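FBP protein (PDB 5OEZ) probably hydrolyses fructose 1,6-bisphosphate to fructose 6-phosphate and phosphate, a magnesium-dependent step of gluconeogenesis, working as a homotetramer. Local coordinates at residues C[109-121]-C[133-147]. Residues are numbered along the deposited sequence; the frame is centred on the assembly and turned at random.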
loop_
_atom_site.group_PDB
_atom_site.type_symbol
_atom_site.label_atom_id
_atom_site.label_comp_id
_atom_site.label_asym_id
_atom_site.label_seq_id
_atom_site.Cartn_x
_atom_site.Cartn_y
_atom_site.Cartn_z
ATOM N N ARG C 109 -9.595 -27.854 -19.156
ATOM C CA ARG C 109 -9.883 -26.462 -18.794
ATOM C C ARG C 109 -9.861 -25.550 -20.032
ATOM O O ARG C 109 -9.338 -24.433 -19.984
ATOM C CB ARG C 109 -8.886 -25.984 -17.720
ATOM C CG ARG C 109 -7.424 -26.191 -18.085
ATOM C CD ARG C 109 -6.458 -25.564 -17.093
ATOM N NE ARG C 109 -5.104 -25.520 -17.651
ATOM C CZ ARG C 109 -4.047 -24.918 -17.098
ATOM N NH1 ARG C 109 -4.145 -24.276 -15.934
ATOM N NH2 ARG C 109 -2.872 -24.957 -17.723
ATOM N N ARG C 110 -10.460 -26.027 -21.125
ATOM C CA ARG C 110 -10.462 -25.316 -22.415
ATOM C C ARG C 110 -11.766 -24.529 -22.633
ATOM O O ARG C 110 -12.828 -25.120 -22.735
ATOM C CB ARG C 110 -10.253 -26.329 -23.554
ATOM C CG ARG C 110 -10.122 -25.727 -24.950
ATOM C CD ARG C 110 -9.809 -26.795 -25.984
ATOM N NE ARG C 110 -8.465 -27.349 -25.811
ATOM C CZ ARG C 110 -8.005 -28.475 -26.373
ATOM N NH1 ARG C 110 -8.772 -29.218 -27.175
ATOM N NH2 ARG C 110 -6.758 -28.870 -26.118
ATOM N N GLY C 111 -11.672 -23.201 -22.694
ATOM C CA GLY C 111 -12.821 -22.321 -22.987
ATOM C C GLY C 111 -12.938 -22.005 -24.472
ATOM O O GLY C 111 -12.440 -22.758 -25.305
ATOM N N ASP C 112 -13.577 -20.881 -24.802
ATOM C CA ASP C 112 -13.918 -20.546 -26.203
ATOM C C ASP C 112 -13.380 -19.186 -26.672
ATOM O O ASP C 112 -13.742 -18.713 -27.753
ATOM C CB ASP C 112 -15.448 -20.702 -26.450
ATOM C CG ASP C 112 -16.309 -20.032 -25.383
ATOM O OD1 ASP C 112 -15.796 -19.248 -24.547
ATOM O OD2 ASP C 112 -17.524 -20.320 -25.387
ATOM N N TYR C 113 -12.481 -18.579 -25.897
ATOM C CA TYR C 113 -11.852 -17.322 -26.293
ATOM C C TYR C 113 -10.446 -17.541 -26.852
ATOM O O TYR C 113 -9.686 -18.370 -26.350
ATOM C CB TYR C 113 -11.824 -16.331 -25.120
ATOM C CG TYR C 113 -13.198 -15.814 -24.773
ATOM C CD1 TYR C 113 -13.931 -15.075 -25.695
ATOM C CD2 TYR C 113 -13.764 -16.047 -23.522
ATOM C CE1 TYR C 113 -15.187 -14.581 -25.387
ATOM C CE2 TYR C 113 -15.026 -15.563 -23.208
ATOM C CZ TYR C 113 -15.737 -14.833 -24.145
ATOM O OH TYR C 113 -16.998 -14.346 -23.852
ATOM N N LEU C 114 -10.121 -16.792 -27.906
ATOM C CA LEU C 114 -8.754 -16.683 -28.423
ATOM C C LEU C 114 -8.261 -15.330 -27.947
ATOM O O LEU C 114 -8.912 -14.328 -28.211
ATOM C CB LEU C 114 -8.726 -16.718 -29.957
ATOM C CG LEU C 114 -9.189 -18.001 -30.674
ATOM C CD1 LEU C 114 -10.692 -18.046 -30.825
ATOM C CD2 LEU C 114 -8.538 -18.101 -32.049
ATOM N N ILE C 115 -7.121 -15.287 -27.261
ATOM C CA ILE C 115 -6.618 -14.022 -26.730
ATOM C C ILE C 115 -5.178 -13.795 -27.170
ATOM O O ILE C 115 -4.337 -14.680 -27.083
ATOM C CB ILE C 115 -6.791 -13.906 -25.201
ATOM C CG1 ILE C 115 -6.231 -12.578 -24.703
ATOM C CG2 ILE C 115 -6.130 -15.054 -24.460
ATOM C CD1 ILE C 115 -6.794 -12.153 -23.357
ATOM N N PHE C 116 -4.930 -12.597 -27.685
ATOM C CA PHE C 116 -3.638 -12.207 -28.186
ATOM C C PHE C 116 -3.255 -10.988 -27.400
ATOM O O PHE C 116 -4.020 -10.028 -27.364
ATOM C CB PHE C 116 -3.724 -11.920 -29.685
ATOM C CG PHE C 116 -4.074 -13.134 -30.464
ATOM C CD1 PHE C 116 -3.089 -14.030 -30.831
ATOM C CD2 PHE C 116 -5.394 -13.426 -30.761
ATOM C CE1 PHE C 116 -3.400 -15.188 -31.527
ATOM C CE2 PHE C 116 -5.719 -14.583 -31.448
ATOM C CZ PHE C 116 -4.721 -15.469 -31.828
ATOM N N PHE C 117 -2.088 -11.030 -26.766
ATOM C CA PHE C 117 -1.708 -9.962 -25.872
ATOM C C PHE C 117 -0.250 -9.573 -25.995
ATOM O O PHE C 117 0.588 -10.381 -26.347
ATOM C CB PHE C 117 -2.062 -10.345 -24.421
ATOM C CG PHE C 117 -1.300 -11.529 -23.898
ATOM C CD1 PHE C 117 -1.738 -12.828 -24.131
ATOM C CD2 PHE C 117 -0.132 -11.344 -23.177
ATOM C CE1 PHE C 117 -1.015 -13.917 -23.655
ATOM C CE2 PHE C 117 0.598 -12.431 -22.717
ATOM C CZ PHE C 117 0.166 -13.720 -22.964
ATOM N N ASP C 118 0.015 -8.291 -25.758
ATOM C CA ASP C 118 1.352 -7.781 -25.551
ATOM C C ASP C 118 1.482 -7.566 -24.027
ATOM O O ASP C 118 0.919 -6.616 -23.489
ATOM C CB ASP C 118 1.536 -6.480 -26.337
ATOM C CG ASP C 118 2.945 -5.900 -26.216
ATOM O OD1 ASP C 118 3.840 -6.531 -25.610
ATOM O OD2 ASP C 118 3.171 -4.798 -26.769
ATOM N N PRO C 119 2.221 -8.450 -23.325
ATOM C CA PRO C 119 2.229 -8.357 -21.855
ATOM C C PRO C 119 2.872 -7.085 -21.302
ATOM O O PRO C 119 2.451 -6.605 -20.253
ATOM C CB PRO C 119 3.020 -9.594 -21.420
ATOM C CG PRO C 119 3.890 -9.918 -22.582
ATOM C CD PRO C 119 3.128 -9.507 -23.809
ATOM N N LEU C 120 3.865 -6.546 -22.000
ATOM C CA LEU C 120 4.539 -5.334 -21.567
ATOM C C LEU C 120 5.167 -4.560 -22.741
ATOM O O LEU C 120 6.285 -4.824 -23.131
ATOM C CB LEU C 120 5.573 -5.672 -20.472
ATOM C CG LEU C 120 6.055 -4.499 -19.629
ATOM C CD1 LEU C 120 4.918 -3.887 -18.822
ATOM C CD2 LEU C 120 7.152 -4.999 -18.710
ATOM N N ASP C 121 4.414 -3.604 -23.280
ATOM C CA ASP C 121 4.902 -2.653 -24.272
ATOM C C ASP C 121 5.779 -1.571 -23.622
ATOM O O ASP C 121 5.422 -1.002 -22.588
ATOM C CB ASP C 121 3.717 -1.996 -25.031
ATOM C CG ASP C 121 4.041 -0.599 -25.573
ATOM O OD1 ASP C 121 4.741 -0.498 -26.602
ATOM O OD2 ASP C 121 3.584 0.403 -24.967
ATOM N N GLY C 133 2.911 -0.255 -20.601
ATOM C CA GLY C 133 1.540 -0.740 -20.796
ATOM C C GLY C 133 1.414 -2.192 -21.229
ATOM O O GLY C 133 2.407 -2.835 -21.517
ATOM N N SER C 134 0.191 -2.711 -21.171
ATOM C CA SER C 134 -0.167 -4.059 -21.635
ATOM C C SER C 134 -1.357 -3.892 -22.536
ATOM O O SER C 134 -2.185 -3.037 -22.280
ATOM C CB SER C 134 -0.577 -4.991 -20.475
ATOM O OG SER C 134 0.422 -5.112 -19.471
ATOM N N ILE C 135 -1.478 -4.747 -23.552
ATOM C CA ILE C 135 -2.569 -4.678 -24.530
ATOM C C ILE C 135 -3.103 -6.078 -24.816
ATOM O O ILE C 135 -2.323 -7.029 -24.875
ATOM C CB ILE C 135 -2.090 -4.092 -25.877
ATOM C CG1 ILE C 135 -1.271 -2.820 -25.658
ATOM C CG2 ILE C 135 -3.280 -3.798 -26.794
ATOM C CD1 ILE C 135 -0.505 -2.358 -26.884
ATOM N N TRP C 136 -4.416 -6.207 -25.007
ATOM C CA TRP C 136 -4.990 -7.493 -25.378
ATOM C C TRP C 136 -6.215 -7.332 -26.269
ATOM O O TRP C 136 -6.906 -6.332 -26.195
ATOM C CB TRP C 136 -5.344 -8.337 -24.128
ATOM C CG TRP C 136 -6.343 -7.676 -23.300
ATOM C CD1 TRP C 136 -7.694 -7.782 -23.412
ATOM C CD2 TRP C 136 -6.091 -6.751 -22.236
ATOM N NE1 TRP C 136 -8.294 -6.997 -22.459
ATOM C CE2 TRP C 136 -7.335 -6.343 -21.739
ATOM C CE3 TRP C 136 -4.931 -6.240 -21.654
ATOM C CZ2 TRP C 136 -7.456 -5.439 -20.707
ATOM C CZ3 TRP C 136 -5.056 -5.344 -20.615
ATOM C CH2 TRP C 136 -6.303 -4.955 -20.153
ATOM N N GLY C 137 -6.448 -8.335 -27.107
ATOM C CA GLY C 137 -7.623 -8.410 -27.960
ATOM C C GLY C 137 -8.158 -9.817 -27.863
ATOM O O GLY C 137 -7.387 -10.779 -27.823
ATOM N N VAL C 138 -9.479 -9.932 -27.863
ATOM C CA VAL C 138 -10.167 -11.202 -27.652
ATOM C C VAL C 138 -11.124 -11.508 -28.820
ATOM O O VAL C 138 -11.907 -10.656 -29.236
ATOM C CB VAL C 138 -10.988 -11.157 -26.341
ATOM C CG1 VAL C 138 -11.629 -12.520 -26.028
ATOM C CG2 VAL C 138 -10.143 -10.697 -25.161
ATOM N N TRP C 139 -11.029 -12.723 -29.345
ATOM C CA TRP C 139 -11.903 -13.222 -30.405
ATOM C C TRP C 139 -12.611 -14.452 -29.839
ATOM O O TRP C 139 -12.183 -15.002 -28.811
ATOM C CB TRP C 139 -11.093 -13.639 -31.629
ATOM C CG TRP C 139 -10.678 -12.543 -32.539
ATOM C CD1 TRP C 139 -11.260 -12.201 -33.723
ATOM C CD2 TRP C 139 -9.549 -11.685 -32.389
ATOM N NE1 TRP C 139 -10.578 -11.172 -34.314
ATOM C CE2 TRP C 139 -9.514 -10.839 -33.521
ATOM C CE3 TRP C 139 -8.560 -11.547 -31.414
ATOM C CZ2 TRP C 139 -8.536 -9.863 -33.700
ATOM C CZ3 TRP C 139 -7.571 -10.570 -31.597
ATOM C CH2 TRP C 139 -7.580 -9.734 -32.722
ATOM N N ARG C 140 -13.648 -14.897 -30.541
ATOM C CA ARG C 140 -14.386 -16.102 -30.167
ATOM C C ARG C 140 -14.210 -17.196 -31.234
ATOM O O ARG C 140 -14.020 -16.899 -32.411
ATOM C CB ARG C 140 -15.858 -15.743 -29.943
ATOM C CG ARG C 140 -16.701 -16.897 -29.452
ATOM C CD ARG C 140 -18.144 -16.480 -29.288
ATOM N NE ARG C 140 -18.268 -15.712 -28.059
ATOM C CZ ARG C 140 -18.509 -16.219 -26.852
ATOM N NH1 ARG C 140 -18.684 -17.528 -26.665
ATOM N NH2 ARG C 140 -18.588 -15.400 -25.809
ATOM N N LEU C 141 -14.224 -18.463 -30.824
ATOM C CA LEU C 141 -14.257 -19.561 -31.794
ATOM C C LEU C 141 -15.423 -19.326 -32.740
ATOM O O LEU C 141 -16.550 -19.149 -32.265
ATOM C CB LEU C 141 -14.493 -20.913 -31.119
ATOM C CG LEU C 141 -13.341 -21.731 -30.564
ATOM C CD1 LEU C 141 -13.889 -23.031 -29.979
ATOM C CD2 LEU C 141 -12.328 -22.011 -31.650
ATOM N N PRO C 142 -15.169 -19.316 -34.065
ATOM C CA PRO C 142 -16.314 -19.402 -34.978
ATOM C C PRO C 142 -17.187 -20.628 -34.687
ATOM O O PRO C 142 -16.716 -21.596 -34.083
ATOM C CB PRO C 142 -15.658 -19.509 -36.357
ATOM C CG PRO C 142 -14.370 -18.776 -36.191
ATOM C CD PRO C 142 -13.907 -19.115 -34.799
ATOM N N LYS C 143 -18.457 -20.555 -35.074
ATOM C CA LYS C 143 -19.414 -21.652 -34.834
ATOM C C LYS C 143 -19.005 -22.891 -35.641
ATOM O O LYS C 143 -18.399 -22.753 -36.711
ATOM C CB LYS C 143 -20.864 -21.213 -35.148
ATOM C CG LYS C 143 -21.915 -21.617 -34.122
ATOM C CD LYS C 143 -21.753 -20.862 -32.804
ATOM C CE LYS C 143 -22.410 -19.466 -32.878
ATOM N NZ LYS C 143 -21.476 -18.307 -32.881
ATOM N N ASP C 144 -19.298 -24.072 -35.078
ATOM C CA ASP C 144 -18.895 -25.410 -35.585
ATOM C C ASP C 144 -17.368 -25.584 -35.838
ATOM O O ASP C 144 -16.955 -26.292 -36.751
ATOM C CB ASP C 144 -19.852 -26.025 -36.642
ATOM C CG ASP C 144 -19.597 -25.573 -38.065
ATOM O OD1 ASP C 144 -19.003 -24.514 -38.314
ATOM O OD2 ASP C 144 -20.018 -26.322 -38.963
ATOM N N THR C 145 -16.548 -24.978 -34.966
ATOM C CA THR C 145 -15.075 -25.045 -35.069
ATOM C C THR C 145 -14.455 -25.526 -33.748
ATOM O O THR C 145 -14.921 -25.163 -32.659
ATOM C CB THR C 145 -14.479 -23.672 -35.450
ATOM O OG1 THR C 145 -15.235 -23.103 -36.527
ATOM C CG2 THR C 145 -13.020 -23.800 -35.878
ATOM N N THR C 146 -13.413 -26.353 -33.857
ATOM C CA THR C 146 -12.632 -26.813 -32.689
ATOM C C THR C 146 -11.137 -26.599 -32.945
ATOM O O THR C 146 -10.700 -26.455 -34.090
ATOM C CB THR C 146 -12.895 -28.270 -32.267
ATOM O OG1 THR C 146 -12.380 -29.142 -33.265
ATOM C CG2 THR C 146 -14.393 -28.554 -32.036
ATOM N N ILE C 147 -10.376 -26.539 -31.857
ATOM C CA ILE C 147 -8.932 -26.369 -31.916
ATOM C C ILE C 147 -8.294 -27.354 -30.947
ATOM O O ILE C 147 -8.369 -27.165 -29.728
ATOM C CB ILE C 147 -8.530 -24.909 -31.582
ATOM C CG1 ILE C 147 -9.087 -23.959 -32.651
ATOM C CG2 ILE C 147 -7.015 -24.755 -31.508
ATOM C CD1 ILE C 147 -8.999 -22.501 -32.293
#
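With CG anti to the backbone N (chi1 -176°) and a bend at chi3, Arg140 brings its guanidinium obliquely against the outer part of the Tyr113 ring, planes 68° apart; Tyr113 CG, anti to the carbonyl carbon (chi1 -70°), puts that ring on the sheet face shared with Ile115 and Val138. The two residues pair in an antiparallel beta hairpin, strands 113-121 and 132-140, in the large mixed sheet of the N-terminal part of the class 1 fructose-1,6-bisphosphatase fold. Arg140 NH2 lies 2.7 Å from Tyr113 OH at an angle too poor for a hydrogen bond, while Arg140 NH1 makes a salt bridge of 3.3 Å to Asp112 OD2. A long, cationic side chain suits this place: it reaches both the acid and Tyr113, which contacts AMP when that ligand is bound. Val138 CG1 packs 3.5 Å from Tyr113 CD1, and Ile115 and Trp136 extend this apolar face and touch Ile35 of helix 27-47.

On the face of Leu114 and Phe116, the Phe116 ring crosses Trp139 with planes 81° apart, Phe116 CD2 lying 3.7 Å from Trp139 CZ3. Trp139 NE1 is satisfied by Lys161 O. Glycine suits position 137 because a side chain there would be crowded by the Trp139 ring.

Between Asp118 and Asp121, manganese ligands like Leu120 when metal is bound, a beta bulge shifts the register by one. Ser134, small and polar, fits here: its OG donates to Pro119 O at 2.6 Å, from above the carbonyl plane.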